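Local atomic coordinates of globin II, extracellular (Lumbricus terrestris, PDB entry 1X9F), a protein that probably binds oxygen reversibly at its haem, as one of the globin subunits of the extracellular erythrocruorin of the earthworm. Residues 16-20 against 69-73; 33-37 against 108-113; 89-93 against 137-143; 1-5 against 128-133. One frame throughout, in Å; residues are numbered along the deposited sequence.

How the contacts relate
The six helices of this globin chain are tied together here by four contacts about 14 to 17 Å apart, centre to centre. Contact 2 lies nearest the ligand, lining the distal pocket where carbon monoxide sits, while contact 3 packs against the same haem from the other side of the chain's centre. Contact 1 backs onto contact 2: Leu69 CD2 meets Ile33 CD1 at 3.8 Å and Leu72 CD2 meets Ile113 CD1 at 3.7 Å. Contact 4, a disulfide about 11 Å from the haem measured from the side chain of Cys133, closes a loop that encloses contacts 1 and 2, and a salt bridge from Lys110 to Asp131 joins it to contact 2.

Contact 1. Residues 16-20 against 69-73; sequences WGRAY and LGGLD
Trp16 is the bump of this A-to-E helix packing in the globin fold, and the hollow it enters lies between Leu69 and Leu72, with Asp73 at the edge of the indole. The helix segments run nearly antiparallel at 161°, their axes 12.3 Å apart because large aromatic side chains fill the gap. With CG anti to the backbone N (chi1 169°), Trp16 carries its indole toward the facing helix. CZ3 settles against CD2 of Leu72 at 3.8 Å, while CZ2 lies by the backbone oxygen of Leu69. Tyr20 forms the next ridge: its ring lies alongside Leu69, the two side chains pointing opposite ways, with CE2 3.8 Å from Leu69 CB, and CZ2 of Trp16 sits over the centre of the tyrosine ring. Phe29 of helix 23-40 adjoins both Tyr20 and Leu69. With alanine in place of Trp16, a gap would probably open between Tyr20 and Leu72, and one oxygen of Asp73 would lose its indole donor. The other oxygen, OD1, pairs with Lys32 and Asn76 of the neighbouring Globin III chain. Trp16 NE1 gives Asp73 OD2 a nearly straight hydrogen bond of 2.8 Å (162°), almost in the indole plane and on the anti lone pair.

Contact 2. Residues 33-37 against 108-113; sequences IWRAT and AFKTAI. With CMO (carbon monoxide), chain P; HEM (protoporphyrin IX containing Fe), chain O.
Phe109 places CE2 above one face of the Trp34 indole, offset toward its rim, in the B-to-G helix crossing that lines the distal haem pocket of this globin. The two rings meet obliquely: the phenyl and the six-membered ring of the indole have centroids 4.7 Å apart and planes inclined at 41°. Carbon C2C of the haem lies at the edge of the indole, and Phe48 meets Trp34 edge-to-face. Over a face of the phenyl comes the haem meso carbon CHC, and Ile113 CG1 also packs on a face of that ring. Farther along, Phe109 CE1 touches CBB of a haem vinyl group at 3.5 Å. Trp34 and Phe48 belong to the carbon monoxide pocket, so the Trp34-Phe109 pair joins the wall of the ligand site to the rim of the porphyrin.

Behind the rings the helices come close, 8.1 Å between the segment axes at an angle of 132°. Small side chains make this possible: the methyl groups of Ala36 and Ala112 meet at 3.5 Å. Ile33 fills the space alongside, its CG2 branch reaching both Phe109 CE2 (3.7 Å) and Ile113 CG1 (4.0 Å). Thr37 turns its hydroxyl back along its own helix, with OG1 anti to the carbonyl carbon (chi1 -60°), and thereby satisfies a polar atom among apolar neighbours. Ile33 O accepts from both Thr37 N and Thr37 OG1, which reach it from opposite faces of the carbonyl plane, OG1 at 2.9 Å.

Contact 3. Residues 89-93 against 137-143; sequences LDHLQ and IEDGIKG. With HEM (protoporphyrin IX containing Fe), chain O.
Leu89 carries CG anti to its carbonyl carbon (chi1 -67°), which sends both methyl groups to Ile137 and Gly140, whereas Gln93 has CG anti to the backbone nitrogen (chi1 172°) and lays an extended chain along the last turn of the opposing helix. CD2 of Leu89 rests 3.6 Å from Ile137 O and 3.9 Å from Ile137 CG2, the two side chains crossing at about a right angle. Gly140 lets the leucine settle directly on the helix backbone, with CD1 of Leu89 3.9 Å from Gly140 CA; a CB there would collide with that methyl. The segment axes accordingly approach to 7.7 Å, at 48°.

This is the F-to-H packing of the globin fold, on the proximal side of the haem. Leu92 and Ile141 touch through CB and CG1 at 4.0 Å, and both continue to the porphyrin: Leu92 CD2 reaches methyl CMA at 3.6 Å, and Ile141 CD1 meets vinyl carbon CAB at 3.8 Å. Leu92 O is hydrogen-bonded to ND1 of His96, as expected for the proximal histidine of a globin. His91, on the same helix, bonds instead to a propionate of a second haem.

Cutting Gln93 back to alanine is likely to leave only CB against the carbonyls of Gly140 and Ile141, removing the CG that also lies on Ile141 O and the amide that reaches Gly143, poorly ordered, where the helix ends. The backbone of Gln93 also takes part, its CA lying 3.3 Å from Ile141 O in a CA-H...O contact.

Contact 4. Residues 1-5 against 128-133; sequences KKQCG and EAWDAC
The disulfide between Cys4 and Cys133 ties the N-terminal arm to the H helix of the globin fold, an intrachain link characteristic of annelid extracellular globins. It spans almost the whole chain, joining a non-helical lead-in to Cys133, a buried residue of helix 127-142, and the CA atoms of the two cysteines lie 4.7 Å apart. Cys4 directs SG away from its own nitrogen (chi1 -168°); Leu79 packs on both cysteines. Cys4 is also the centre of an inverse gamma turn, and Gly5 next to it takes the N-cap position of helix 6-20, so the bridge stands exactly where the arm becomes the A helix.

Before the bridge the arm runs over the methyl of Ala132, whose CB lies 3.7 Å from Cys4 N and also faces Lys2 O. Lys2 crosses Glu128 at about a right angle; its chain bends about the CG-CD bond (chi3 -89°), and CD lies 4.1 Å from Ala129 N. Its NZ forms a salt bridge with Asp126; Glu128 OE1, at 4.2 Å from that nitrogen, is too far for one but probably adds favourable charge. Lys1, poorly ordered, merely lays its aliphatic part near the Glu128 carboxylate. The sulfurs themselves, Cys4 SG and Cys133 SG, are 2.0 Å apart, with a torsion of 91° about their bond.

Contact 1. Residues 16-20 against 69-73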
# COMPACT_ATOMS: atom_id res chain seq x y z
N TRP B 16 -11.27 -33.67 -10.90
CA TRP B 16 -10.25 -33.88 -11.94
C TRP B 16 -9.35 -32.66 -12.04
O TRP B 16 -8.12 -32.78 -12.00
CB TRP B 16 -10.89 -34.20 -13.29
CG TRP B 16 -9.92 -34.17 -14.43
CD1 TRP B 16 -9.79 -33.19 -15.38
CD2 TRP B 16 -8.91 -35.15 -14.74
NE1 TRP B 16 -8.78 -33.50 -16.25
CE2 TRP B 16 -8.22 -34.69 -15.88
CE3 TRP B 16 -8.53 -36.37 -14.16
CZ2 TRP B 16 -7.18 -35.42 -16.47
CZ3 TRP B 16 -7.49 -37.09 -14.74
CH2 TRP B 16 -6.82 -36.61 -15.88
N GLY B 17 -9.96 -31.48 -12.16
CA GLY B 17 -9.24 -30.21 -12.17
C GLY B 17 -8.23 -30.11 -11.05
O GLY B 17 -7.05 -29.83 -11.30
N ARG B 18 -8.67 -30.37 -9.82
CA ARG B 18 -7.78 -30.32 -8.67
C ARG B 18 -6.67 -31.38 -8.66
O ARG B 18 -5.58 -31.10 -8.16
CB ARG B 18 -8.59 -30.40 -7.37
CG ARG B 18 -8.69 -29.08 -6.64
CD ARG B 18 -10.12 -28.66 -6.34
NE ARG B 18 -10.90 -29.74 -5.73
CZ ARG B 18 -12.22 -29.75 -5.64
NH1 ARG B 18 -12.95 -28.75 -6.12
NH2 ARG B 18 -12.83 -30.78 -5.06
N ALA B 19 -6.92 -32.56 -9.22
CA ALA B 19 -5.95 -33.66 -9.18
C ALA B 19 -4.98 -33.63 -10.36
O ALA B 19 -3.83 -34.06 -10.25
CB ALA B 19 -6.67 -35.00 -9.14
N TYR B 20 -5.47 -33.11 -11.48
CA TYR B 20 -4.72 -33.09 -12.73
C TYR B 20 -3.44 -32.26 -12.63
O TYR B 20 -2.39 -32.69 -13.12
CB TYR B 20 -5.61 -32.59 -13.86
CG TYR B 20 -5.09 -32.80 -15.27
CD1 TYR B 20 -5.49 -31.94 -16.30
CD2 TYR B 20 -4.22 -33.84 -15.58
CE1 TYR B 20 -5.04 -32.12 -17.60
CE2 TYR B 20 -3.76 -34.03 -16.88
CZ TYR B 20 -4.17 -33.17 -17.88
OH TYR B 20 -3.72 -33.35 -19.16
N LEU B 69 -3.76 -38.76 -20.64
CA LEU B 69 -4.48 -37.92 -19.71
C LEU B 69 -5.08 -36.70 -20.41
O LEU B 69 -6.07 -36.14 -19.93
CB LEU B 69 -3.60 -37.50 -18.54
CG LEU B 69 -3.16 -38.62 -17.59
CD1 LEU B 69 -2.72 -37.97 -16.30
CD2 LEU B 69 -4.29 -39.61 -17.32
N GLY B 70 -4.49 -36.31 -21.54
CA GLY B 70 -5.02 -35.24 -22.38
C GLY B 70 -6.34 -35.63 -22.99
O GLY B 70 -7.28 -34.83 -23.04
N GLY B 71 -6.42 -36.88 -23.45
CA GLY B 71 -7.66 -37.44 -23.98
C GLY B 71 -8.70 -37.56 -22.89
O GLY B 71 -9.86 -37.19 -23.08
N LEU B 72 -8.29 -38.06 -21.73
CA LEU B 72 -9.19 -38.21 -20.60
C LEU B 72 -9.69 -36.84 -20.15
O LEU B 72 -10.87 -36.69 -19.80
CB LEU B 72 -8.50 -38.95 -19.46
CG LEU B 72 -9.35 -39.29 -18.24
CD1 LEU B 72 -10.49 -40.25 -18.59
CD2 LEU B 72 -8.47 -39.87 -17.15
N ASP B 73 -8.81 -35.85 -20.19
CA ASP B 73 -9.17 -34.48 -19.83
C ASP B 73 -10.29 -33.95 -20.72
O ASP B 73 -11.21 -33.29 -20.22
CB ASP B 73 -7.95 -33.58 -19.95
CG ASP B 73 -8.27 -32.15 -19.60
OD1 ASP B 73 -8.27 -31.31 -20.51
OD2 ASP B 73 -8.53 -31.79 -18.43

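Contact 2. Residues 33-37 against 108-113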
# COMPACT_ATOMS: atom_id res chain seq x y z
N ILE B 33 -0.51 -43.09 -12.56
CA ILE B 33 -1.64 -43.84 -13.12
C ILE B 33 -1.19 -45.07 -13.93
O ILE B 33 -1.71 -46.17 -13.72
CB ILE B 33 -2.60 -42.93 -13.92
CG1 ILE B 33 -3.33 -41.95 -12.98
CG2 ILE B 33 -3.64 -43.77 -14.68
CD1 ILE B 33 -3.93 -40.73 -13.70
N TRP B 34 -0.23 -44.88 -14.84
CA TRP B 34 0.30 -45.99 -15.64
C TRP B 34 1.02 -47.07 -14.84
O TRP B 34 0.87 -48.26 -15.14
CB TRP B 34 1.10 -45.50 -16.87
CG TRP B 34 0.13 -45.13 -17.93
CD1 TRP B 34 -0.19 -43.87 -18.35
CD2 TRP B 34 -0.73 -46.02 -18.62
NE1 TRP B 34 -1.19 -43.94 -19.30
CE2 TRP B 34 -1.54 -45.25 -19.48
CE3 TRP B 34 -0.90 -47.42 -18.61
CZ2 TRP B 34 -2.49 -45.82 -20.31
CZ3 TRP B 34 -1.85 -47.98 -19.44
CH2 TRP B 34 -2.63 -47.19 -20.28
N ARG B 35 1.77 -46.67 -13.82
CA ARG B 35 2.39 -47.64 -12.92
C ARG B 35 1.38 -48.44 -12.13
O ARG B 35 1.54 -49.65 -11.95
CB ARG B 35 3.34 -46.94 -11.95
CG ARG B 35 4.61 -46.53 -12.62
CD ARG B 35 5.41 -45.56 -11.83
NE ARG B 35 6.63 -45.24 -12.56
CZ ARG B 35 7.32 -44.12 -12.41
NH1 ARG B 35 6.91 -43.18 -11.57
NH2 ARG B 35 8.42 -43.93 -13.13
N ALA B 36 0.33 -47.77 -11.65
CA ALA B 36 -0.74 -48.45 -10.95
C ALA B 36 -1.45 -49.42 -11.89
O ALA B 36 -1.81 -50.52 -11.48
CB ALA B 36 -1.72 -47.44 -10.36
N THR B 37 -1.63 -49.02 -13.15
CA THR B 37 -2.22 -49.91 -14.16
C THR B 37 -1.35 -51.15 -14.34
O THR B 37 -1.85 -52.28 -14.23
CB THR B 37 -2.39 -49.17 -15.51
OG1 THR B 37 -3.24 -48.03 -15.34
CG2 THR B 37 -3.16 -50.04 -16.51
N ALA B 108 -8.42 -52.23 -15.11
CA ALA B 108 -7.29 -51.88 -14.25
C ALA B 108 -6.98 -50.38 -14.32
O ALA B 108 -6.68 -49.75 -13.30
CB ALA B 108 -6.07 -52.69 -14.62
N PHE B 109 -7.06 -49.83 -15.53
CA PHE B 109 -6.83 -48.42 -15.74
C PHE B 109 -7.78 -47.60 -14.88
O PHE B 109 -7.35 -46.67 -14.18
CB PHE B 109 -7.02 -48.06 -17.21
CG PHE B 109 -6.50 -46.71 -17.58
CD1 PHE B 109 -7.37 -45.68 -17.91
CD2 PHE B 109 -5.14 -46.45 -17.58
CE1 PHE B 109 -6.89 -44.42 -18.25
CE2 PHE B 109 -4.65 -45.20 -17.91
CZ PHE B 109 -5.53 -44.18 -18.24
N LYS B 110 -9.06 -47.95 -14.92
CA LYS B 110 -10.06 -47.26 -14.12
C LYS B 110 -9.72 -47.31 -12.63
O LYS B 110 -9.84 -46.30 -11.93
CB LYS B 110 -11.44 -47.86 -14.37
CG LYS B 110 -12.53 -47.23 -13.54
CD LYS B 110 -13.89 -47.80 -13.88
CE LYS B 110 -14.10 -49.15 -13.21
NZ LYS B 110 -15.56 -49.44 -13.10
N THR B 111 -9.30 -48.48 -12.15
CA THR B 111 -8.93 -48.66 -10.75
C THR B 111 -7.76 -47.76 -10.42
O THR B 111 -7.71 -47.14 -9.35
CB THR B 111 -8.56 -50.13 -10.49
OG1 THR B 111 -9.70 -50.95 -10.75
CG2 THR B 111 -8.28 -50.38 -9.01
N ALA B 112 -6.81 -47.69 -11.35
CA ALA B 112 -5.60 -46.91 -11.18
C ALA B 112 -5.92 -45.42 -11.11
O ALA B 112 -5.46 -44.74 -10.19
CB ALA B 112 -4.63 -47.20 -12.31
N ILE B 113 -6.71 -44.91 -12.06
CA ILE B 113 -7.16 -43.52 -12.03
C ILE B 113 -7.77 -43.20 -10.67
O ILE B 113 -7.37 -42.22 -10.03
CB ILE B 113 -8.21 -43.22 -13.12
CG1 ILE B 113 -7.58 -43.28 -14.52
CG2 ILE B 113 -8.83 -41.84 -12.91
CD1 ILE B 113 -8.63 -43.26 -15.62
C CMO P . -3.54 -45.09 -23.34
O CMO P . -2.47 -45.43 -22.77
CHA HEM O . -2.93 -44.32 -27.27
CHB HEM O . -6.51 -42.35 -24.60
CHC HEM O . -7.04 -46.55 -22.15
CHD HEM O . -3.62 -48.61 -25.01
C1A HEM O . -3.85 -43.34 -26.67
C2A HEM O . -3.84 -42.02 -27.11
C3A HEM O . -4.90 -41.37 -26.33
C4A HEM O . -5.40 -42.51 -25.53
CMA HEM O . -5.35 -39.94 -26.36
CAA HEM O . -2.92 -41.37 -28.11
CBA HEM O . -3.47 -41.35 -29.52
CGA HEM O . -2.37 -40.76 -30.37
O1A HEM O . -2.19 -39.52 -30.36
O2A HEM O . -1.67 -41.53 -31.05
C1B HEM O . -6.97 -43.37 -23.66
C2B HEM O . -7.93 -43.06 -22.72
C3B HEM O . -8.06 -44.24 -22.07
C4B HEM O . -7.21 -45.18 -22.61
CMB HEM O . -8.65 -41.76 -22.48
CAB HEM O . -8.92 -44.34 -21.06
CBB HEM O . -9.82 -44.34 -20.10
C1C HEM O . -6.07 -47.50 -22.72
C2C HEM O . -5.94 -48.76 -22.17
C3C HEM O . -4.99 -49.34 -22.97
C4C HEM O . -4.61 -48.39 -23.92
CMC HEM O . -6.71 -49.31 -20.99
CAC HEM O . -4.48 -50.73 -22.80
CBC HEM O . -3.95 -51.09 -21.62
C1D HEM O . -3.12 -47.58 -25.94
C2D HEM O . -2.07 -47.84 -26.81
C3D HEM O . -1.83 -46.65 -27.47
C4D HEM O . -2.83 -45.74 -26.89
CMD HEM O . -1.34 -49.15 -27.00
CAD HEM O . -0.82 -46.37 -28.55
CBD HEM O . 0.58 -46.26 -27.98
CGD HEM O . 1.49 -45.91 -29.14
O1D HEM O . 1.34 -44.83 -29.74
O2D HEM O . 2.37 -46.74 -29.46
NA HEM O . -4.80 -43.70 -25.75
NB HEM O . -6.50 -44.64 -23.64
NC HEM O . -5.30 -47.23 -23.81
ND HEM O . -3.60 -46.31 -25.94
FE HEM O . -5.10 -45.49 -24.84

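Contact 3. Residues 89-93 against 137-143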
# COMPACT_ATOMS: atom_id res chain seq x y z
N LEU B 89 -15.11 -39.35 -27.82
CA LEU B 89 -15.07 -40.78 -27.54
C LEU B 89 -14.91 -41.65 -28.80
O LEU B 89 -14.21 -42.66 -28.76
CB LEU B 89 -16.27 -41.23 -26.71
CG LEU B 89 -16.28 -40.65 -25.29
CD1 LEU B 89 -17.40 -41.28 -24.48
CD2 LEU B 89 -14.93 -40.82 -24.57
N ASP B 90 -15.56 -41.24 -29.89
CA ASP B 90 -15.46 -41.91 -31.19
C ASP B 90 -14.05 -41.80 -31.75
O ASP B 90 -13.52 -42.77 -32.28
CB ASP B 90 -16.43 -41.31 -32.22
CG ASP B 90 -17.88 -41.72 -31.98
OD1 ASP B 90 -18.14 -42.65 -31.19
OD2 ASP B 90 -18.84 -41.15 -32.56
N HIS B 91 -13.48 -40.60 -31.64
CA HIS B 91 -12.11 -40.35 -32.08
C HIS B 91 -11.15 -41.30 -31.37
O HIS B 91 -10.30 -41.93 -32.01
CB HIS B 91 -11.71 -38.90 -31.82
CG HIS B 91 -10.39 -38.52 -32.41
ND1 HIS B 91 -10.23 -38.18 -33.74
CD2 HIS B 91 -9.16 -38.40 -31.84
CE1 HIS B 91 -8.96 -37.89 -33.97
NE2 HIS B 91 -8.29 -38.01 -32.84
N LEU B 92 -11.31 -41.41 -30.05
CA LEU B 92 -10.48 -42.28 -29.22
C LEU B 92 -10.70 -43.75 -29.54
O LEU B 92 -9.75 -44.53 -29.62
CB LEU B 92 -10.75 -42.02 -27.73
CG LEU B 92 -10.38 -40.66 -27.13
CD1 LEU B 92 -10.92 -40.53 -25.72
CD2 LEU B 92 -8.87 -40.45 -27.15
N GLN B 93 -11.97 -44.12 -29.72
CA GLN B 93 -12.34 -45.48 -30.07
C GLN B 93 -11.68 -45.91 -31.37
O GLN B 93 -11.23 -47.05 -31.49
CB GLN B 93 -13.85 -45.63 -30.19
CG GLN B 93 -14.29 -46.98 -30.75
CD GLN B 93 -15.71 -46.97 -31.23
OE1 GLN B 93 -16.07 -46.22 -32.14
NE2 GLN B 93 -16.54 -47.82 -30.64
N ILE B 137 -16.95 -43.19 -19.80
CA ILE B 137 -15.96 -42.73 -20.76
C ILE B 137 -15.34 -43.91 -21.50
O ILE B 137 -15.18 -43.89 -22.72
CB ILE B 137 -14.91 -41.82 -20.07
CG1 ILE B 137 -15.53 -40.45 -19.78
CG2 ILE B 137 -13.66 -41.67 -20.94
CD1 ILE B 137 -14.82 -39.65 -18.69
N GLU B 138 -15.01 -44.96 -20.74
CA GLU B 138 -14.42 -46.16 -21.32
C GLU B 138 -15.38 -46.94 -22.23
O GLU B 138 -14.94 -47.53 -23.22
CB GLU B 138 -13.83 -47.06 -20.22
CG GLU B 138 -12.59 -46.47 -19.56
CD GLU B 138 -12.00 -47.36 -18.48
OE1 GLU B 138 -10.75 -47.41 -18.38
OE2 GLU B 138 -12.77 -48.00 -17.73
N ASP B 139 -16.68 -46.93 -21.92
CA ASP B 139 -17.67 -47.55 -22.81
C ASP B 139 -17.58 -47.00 -24.22
O ASP B 139 -17.79 -47.73 -25.19
CB ASP B 139 -19.10 -47.37 -22.28
CG ASP B 139 -19.42 -48.30 -21.12
OD1 ASP B 139 -18.74 -49.34 -20.95
OD2 ASP B 139 -20.36 -48.08 -20.32
N GLY B 140 -17.29 -45.70 -24.34
CA GLY B 140 -17.16 -45.05 -25.63
C GLY B 140 -15.85 -45.32 -26.35
O GLY B 140 -15.77 -45.13 -27.57
N ILE B 141 -14.82 -45.75 -25.62
CA ILE B 141 -13.52 -46.03 -26.24
C ILE B 141 -13.48 -47.48 -26.71
O ILE B 141 -12.96 -47.80 -27.78
CB ILE B 141 -12.36 -45.71 -25.25
CG1 ILE B 141 -12.38 -44.22 -24.86
CG2 ILE B 141 -11.00 -46.08 -25.87
CD1 ILE B 141 -11.76 -43.93 -23.50
N LYS B 142 -14.05 -48.35 -25.88
CA LYS B 142 -14.20 -49.75 -26.22
C LYS B 142 -15.19 -49.90 -27.36
O LYS B 142 -14.95 -50.65 -28.31
CB LYS B 142 -14.69 -50.53 -24.99
CG LYS B 142 -13.70 -50.48 -23.83
CD LYS B 142 -13.97 -51.59 -22.82
CE LYS B 142 -15.23 -51.32 -21.99
NZ LYS B 142 -15.29 -52.25 -20.83
N GLY B 143 -16.29 -49.15 -27.28
CA GLY B 143 -17.44 -49.34 -28.17
C GLY B 143 -18.36 -50.45 -27.68
O GLY B 143 -19.43 -50.68 -28.24
CHA HEM O . -2.93 -44.32 -27.27
CHB HEM O . -6.51 -42.35 -24.60
CHC HEM O . -7.04 -46.55 -22.15
CHD HEM O . -3.62 -48.61 -25.01
C1A HEM O . -3.85 -43.34 -26.67
C2A HEM O . -3.84 -42.02 -27.11
C3A HEM O . -4.90 -41.37 -26.33
C4A HEM O . -5.40 -42.51 -25.53
CMA HEM O . -5.35 -39.94 -26.36
CAA HEM O . -2.92 -41.37 -28.11
CBA HEM O . -3.47 -41.35 -29.52
CGA HEM O . -2.37 -40.76 -30.37
O1A HEM O . -2.19 -39.52 -30.36
O2A HEM O . -1.67 -41.53 -31.05
C1B HEM O . -6.97 -43.37 -23.66
C2B HEM O . -7.93 -43.06 -22.72
C3B HEM O . -8.06 -44.24 -22.07
C4B HEM O . -7.21 -45.18 -22.61
CMB HEM O . -8.65 -41.76 -22.48
CAB HEM O . -8.92 -44.34 -21.06
CBB HEM O . -9.82 -44.34 -20.10
C1C HEM O . -6.07 -47.50 -22.72
C2C HEM O . -5.94 -48.76 -22.17
C3C HEM O . -4.99 -49.34 -22.97
C4C HEM O . -4.61 -48.39 -23.92
CMC HEM O . -6.71 -49.31 -20.99
CAC HEM O . -4.48 -50.73 -22.80
CBC HEM O . -3.95 -51.09 -21.62
C1D HEM O . -3.12 -47.58 -25.94
C2D HEM O . -2.07 -47.84 -26.81
C3D HEM O . -1.83 -46.65 -27.47
C4D HEM O . -2.83 -45.74 -26.89
CMD HEM O . -1.34 -49.15 -27.00
CAD HEM O . -0.82 -46.37 -28.55
CBD HEM O . 0.58 -46.26 -27.98
CGD HEM O . 1.49 -45.91 -29.14
O1D HEM O . 1.34 -44.83 -29.74
O2D HEM O . 2.37 -46.74 -29.46
NA HEM O . -4.80 -43.70 -25.75
NB HEM O . -6.50 -44.64 -23.64
NC HEM O . -5.30 -47.23 -23.81
ND HEM O . -3.60 -46.31 -25.94
FE HEM O . -5.10 -45.49 -24.84

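Contact 4. Residues 1-5 against 128-133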
# COMPACT_ATOMS: atom_id res chain seq x y z
N LYS B 1 -23.62 -48.94 -9.17
CA LYS B 1 -23.84 -48.34 -7.82
C LYS B 1 -24.30 -46.88 -7.90
O LYS B 1 -24.90 -46.35 -6.96
CB LYS B 1 -22.56 -48.44 -6.97
CG LYS B 1 -22.08 -49.87 -6.66
CD LYS B 1 -20.86 -49.86 -5.73
CE LYS B 1 -20.13 -51.21 -5.70
NZ LYS B 1 -21.04 -52.33 -5.13
N LYS B 2 -24.02 -46.25 -9.04
CA LYS B 2 -24.34 -44.85 -9.29
C LYS B 2 -24.05 -44.60 -10.78
O LYS B 2 -23.12 -45.18 -11.33
CB LYS B 2 -23.47 -43.95 -8.42
CG LYS B 2 -23.83 -42.47 -8.44
CD LYS B 2 -22.88 -41.67 -7.57
CE LYS B 2 -23.37 -41.58 -6.12
NZ LYS B 2 -22.35 -40.84 -5.27
N GLN B 3 -24.86 -43.77 -11.42
CA GLN B 3 -24.67 -43.50 -12.85
C GLN B 3 -24.00 -42.15 -13.04
O GLN B 3 -24.13 -41.28 -12.19
CB GLN B 3 -26.01 -43.50 -13.57
CG GLN B 3 -26.62 -44.87 -13.76
CD GLN B 3 -27.82 -44.83 -14.67
OE1 GLN B 3 -28.91 -44.41 -14.27
NE2 GLN B 3 -27.64 -45.26 -15.92
N CYS B 4 -23.29 -41.99 -14.15
CA CYS B 4 -22.65 -40.72 -14.47
C CYS B 4 -23.69 -39.70 -14.89
O CYS B 4 -23.83 -39.38 -16.07
CB CYS B 4 -21.56 -40.87 -15.54
SG CYS B 4 -20.53 -39.39 -15.69
N GLY B 5 -24.42 -39.19 -13.92
CA GLY B 5 -25.41 -38.16 -14.16
C GLY B 5 -24.84 -36.76 -14.05
O GLY B 5 -23.62 -36.57 -13.93
N GLU B 128 -17.53 -43.40 -5.97
CA GLU B 128 -18.68 -43.88 -6.71
C GLU B 128 -18.99 -43.02 -7.93
O GLU B 128 -19.37 -43.55 -8.98
CB GLU B 128 -19.91 -43.99 -5.81
CG GLU B 128 -19.95 -45.25 -4.97
CD GLU B 128 -21.30 -45.46 -4.29
OE1 GLU B 128 -21.72 -44.57 -3.51
OE2 GLU B 128 -21.93 -46.51 -4.53
N ALA B 129 -18.82 -41.71 -7.78
CA ALA B 129 -19.04 -40.77 -8.88
C ALA B 129 -17.95 -40.91 -9.94
O ALA B 129 -18.24 -40.89 -11.14
CB ALA B 129 -19.11 -39.34 -8.35
N TRP B 130 -16.70 -41.06 -9.50
CA TRP B 130 -15.59 -41.29 -10.43
C TRP B 130 -15.75 -42.62 -11.16
O TRP B 130 -15.65 -42.66 -12.39
CB TRP B 130 -14.25 -41.26 -9.70
CG TRP B 130 -13.69 -39.89 -9.55
CD1 TRP B 130 -13.99 -38.99 -8.56
CD2 TRP B 130 -12.73 -39.25 -10.40
NE1 TRP B 130 -13.28 -37.83 -8.74
CE2 TRP B 130 -12.50 -37.96 -9.86
CE3 TRP B 130 -12.04 -39.63 -11.56
CZ2 TRP B 130 -11.60 -37.05 -10.44
CZ3 TRP B 130 -11.16 -38.73 -12.13
CH2 TRP B 130 -10.94 -37.45 -11.57
N ASP B 131 -15.99 -43.69 -10.41
CA ASP B 131 -16.15 -45.01 -11.00
C ASP B 131 -17.19 -45.00 -12.12
O ASP B 131 -16.95 -45.53 -13.21
CB ASP B 131 -16.55 -46.01 -9.91
CG ASP B 131 -16.60 -47.43 -10.42
OD1 ASP B 131 -15.55 -47.94 -10.87
OD2 ASP B 131 -17.64 -48.11 -10.41
N ALA B 132 -18.32 -44.36 -11.85
CA ALA B 132 -19.42 -44.29 -12.80
C ALA B 132 -19.04 -43.51 -14.05
O ALA B 132 -19.36 -43.92 -15.17
CB ALA B 132 -20.63 -43.67 -12.13
N CYS B 133 -18.37 -42.38 -13.86
CA CYS B 133 -18.01 -41.50 -14.96
C CYS B 133 -16.83 -42.02 -15.79
O CYS B 133 -16.80 -41.82 -17.00
CB CYS B 133 -17.76 -40.08 -14.45
SG CYS B 133 -19.31 -39.21 -14.06